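Local coordinates for virulence protein vsdE (Salmonella enterica, PDB 5LQ6) that acts as a cysteine hydrolase that is delivered as a virulence effector and suppresses immune responses of the infected host, at residues C82-I87 with I114-E119. The protein carries 4 engineered substitutions. Numbering follows the deposited sequence. Where two conformers were deposited one is given.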
loop_
_atom_site.group_PDB
_atom_site.type_symbol
_atom_site.label_atom_id
_atom_site.label_comp_id
_atom_site.label_asym_id
_atom_site.label_seq_id
_atom_site.Cartn_x
_atom_site.Cartn_y
_atom_site.Cartn_z
ATOM N N CYS A 82 -2.833 5.516 -0.377
ATOM C CA CYS A 82 -2.896 6.438 -1.520
ATOM C C CYS A 82 -2.468 5.729 -2.805
ATOM O O CYS A 82 -3.112 5.773 -3.828
ATOM C CB CYS A 82 -2.004 7.646 -1.318
ATOM S SG CYS A 82 -2.650 8.874 -0.160
ATOM N N LEU A 83 -1.315 5.060 -2.723
ATOM C CA LEU A 83 -0.812 4.371 -3.901
ATOM C C LEU A 83 -1.755 3.284 -4.326
ATOM O O LEU A 83 -1.995 3.069 -5.508
ATOM C CB LEU A 83 0.589 3.815 -3.609
ATOM C CG LEU A 83 1.281 3.115 -4.763
ATOM C CD1 LEU A 83 1.353 4.016 -5.989
ATOM C CD2 LEU A 83 2.680 2.655 -4.338
ATOM N N HIS A 84 -2.273 2.492 -3.377
ATOM C CA HIS A 84 -3.235 1.448 -3.707
ATOM C C HIS A 84 -4.476 1.964 -4.426
ATOM O O HIS A 84 -4.979 1.369 -5.372
ATOM C CB HIS A 84 -3.592 0.687 -2.438
ATOM C CG HIS A 84 -4.394 -0.545 -2.652
ATOM N ND1 HIS A 84 -3.853 -1.700 -3.164
ATOM C CD2 HIS A 84 -5.673 -0.844 -2.356
ATOM C CE1 HIS A 84 -4.778 -2.625 -3.249
ATOM N NE2 HIS A 84 -5.895 -2.145 -2.743
ATOM N N TYR A 85 -4.988 3.057 -3.896
ATOM C CA TYR A 85 -6.119 3.720 -4.519
ATOM C C TYR A 85 -5.811 4.179 -5.944
ATOM O O TYR A 85 -6.611 3.947 -6.848
ATOM C CB TYR A 85 -6.545 4.905 -3.663
ATOM C CG TYR A 85 -7.700 5.749 -4.174
ATOM C CD1 TYR A 85 -7.509 6.760 -5.065
ATOM C CD2 TYR A 85 -8.966 5.476 -3.730
ATOM C CE1 TYR A 85 -8.597 7.543 -5.485
ATOM C CE2 TYR A 85 -10.061 6.266 -4.123
ATOM C CZ TYR A 85 -9.829 7.275 -5.019
ATOM O OH TYR A 85 -10.920 8.075 -5.478
ATOM N N ASN A 86 -4.685 4.836 -6.131
ATOM C CA ASN A 86 -4.263 5.330 -7.459
ATOM C C ASN A 86 -4.103 4.155 -8.437
ATOM O O ASN A 86 -4.530 4.211 -9.587
ATOM C CB ASN A 86 -2.970 6.125 -7.366
ATOM C CG ASN A 86 -3.148 7.460 -6.648
ATOM O OD1 ASN A 86 -4.291 7.843 -6.357
ATOM N ND2 ASN A 86 -2.076 8.092 -6.305
ATOM N N ILE A 87 -3.486 3.059 -7.989
ATOM C CA ILE A 87 -3.352 1.924 -8.852
ATOM C C ILE A 87 -4.716 1.380 -9.258
ATOM O O ILE A 87 -4.957 1.091 -10.447
ATOM C CB ILE A 87 -2.501 0.804 -8.160
ATOM C CG1 ILE A 87 -1.071 1.245 -8.062
ATOM C CG2 ILE A 87 -2.622 -0.533 -8.912
ATOM C CD1 ILE A 87 -0.274 0.432 -7.057
ATOM N N ILE A 114 -11.388 6.133 5.629
ATOM C CA ILE A 114 -11.446 7.425 4.915
ATOM C C ILE A 114 -11.266 7.236 3.403
ATOM O O ILE A 114 -12.041 7.724 2.633
ATOM C CB ILE A 114 -10.381 8.385 5.456
ATOM C CG1 ILE A 114 -10.715 8.717 6.919
ATOM C CG2 ILE A 114 -10.250 9.615 4.547
ATOM C CD1 ILE A 114 -9.678 9.586 7.574
ATOM N N ILE A 115 -10.207 6.521 2.997
ATOM C CA ILE A 115 -9.880 6.446 1.570
ATOM C C ILE A 115 -10.794 5.500 0.810
ATOM O O ILE A 115 -11.226 5.801 -0.275
ATOM C CB ILE A 115 -8.390 6.109 1.379
ATOM C CG1 ILE A 115 -7.570 7.347 1.730
ATOM C CG2 ILE A 115 -8.112 5.670 -0.059
ATOM C CD1 ILE A 115 -6.080 7.122 1.749
ATOM N N PHE A 116 -11.102 4.347 1.387
ATOM C CA PHE A 116 -11.889 3.320 0.694
ATOM C C PHE A 116 -13.328 3.213 1.138
ATOM O O PHE A 116 -14.147 2.660 0.394
ATOM C CB PHE A 116 -11.215 1.934 0.795
ATOM C CG PHE A 116 -9.775 1.958 0.320
ATOM C CD1 PHE A 116 -9.501 2.050 -1.025
ATOM C CD2 PHE A 116 -8.731 1.927 1.262
ATOM C CE1 PHE A 116 -8.141 2.113 -1.448
ATOM C CE2 PHE A 116 -7.414 2.017 0.821
ATOM C CZ PHE A 116 -7.165 2.114 -0.501
ATOM N N GLY A 117 -13.651 3.786 2.298
ATOM C CA GLY A 117 -15.000 3.721 2.826
ATOM C C GLY A 117 -15.301 2.526 3.683
ATOM O O GLY A 117 -16.479 2.341 4.126
ATOM N N HIS A 118 -14.298 1.692 3.945
ATOM C CA HIS A 118 -14.388 0.539 4.836
ATOM C C HIS A 118 -13.004 0.008 5.048
ATOM O O HIS A 118 -12.093 0.304 4.253
ATOM C CB HIS A 118 -15.308 -0.552 4.224
ATOM C CG HIS A 118 -14.891 -1.011 2.873
ATOM N ND1 HIS A 118 -15.462 -0.537 1.709
ATOM C CD2 HIS A 118 -13.974 -1.927 2.491
ATOM C CE1 HIS A 118 -14.872 -1.111 0.672
ATOM N NE2 HIS A 118 -13.993 -1.980 1.121
ATOM N N GLU A 119 -12.828 -0.757 6.126
ATOM C CA GLU A 119 -11.575 -1.492 6.353
ATOM C C GLU A 119 -11.407 -2.535 5.279
ATOM O O GLU A 119 -12.368 -3.172 4.892
ATOM C CB GLU A 119 -11.561 -2.192 7.710
ATOM C CG GLU A 119 -11.847 -1.288 8.871
ATOM C CD GLU A 119 -11.580 -1.964 10.207
ATOM O OE1 GLU A 119 -10.592 -2.747 10.308
ATOM O OE2 GLU A 119 -12.336 -1.666 11.158
#
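Phe116, Ile115 and Tyr85 bury most of the surface where helix 76-89 meets the C-terminal end of helix 108-116, with no hydrogen bond between the two segments. Phe116, its CG anti to the carbonyl carbon (chi1 -54°), reaches tip first for the helix: CE1 lies 3.9 Å from Tyr85 CB, and CZ comes to 3.8 Å from His84 CD2, meeting the imidazole at its edge. The two rings stand steeply to each other, their planes at 75°. A flat, apolar phenyl suits this buried place, its tip touching the root of Tyr85 and the edge of His84. Its own neighbour Ile115 covers one face, CG2 sitting 3.6 Å above the ring centre. The same methyl touches Tyr85 CD2 at 3.8 Å, and the beta-branch lets Ile115 send its other arm, CD1, to within 4.3 Å of Cys82 SG. Tyr85, CG anti to the backbone N (chi1 179°), crosses Ile115 obliquely while its hydroxyl is hydrogen-bonded with Ser11 OG; His84 NE2 is likewise satisfied by the backbone N of Tyr214, which helps hold the imidazole's orientation. Beyond Phe116, Gly117 turns the chain off with a positive phi, which suits a residue without a side chain. Such helix-to-helix packing belongs to the core of a papain-like (clan CA) fold, in which the N-terminal end of helix 76-89 probably carries the nucleophilic cysteine.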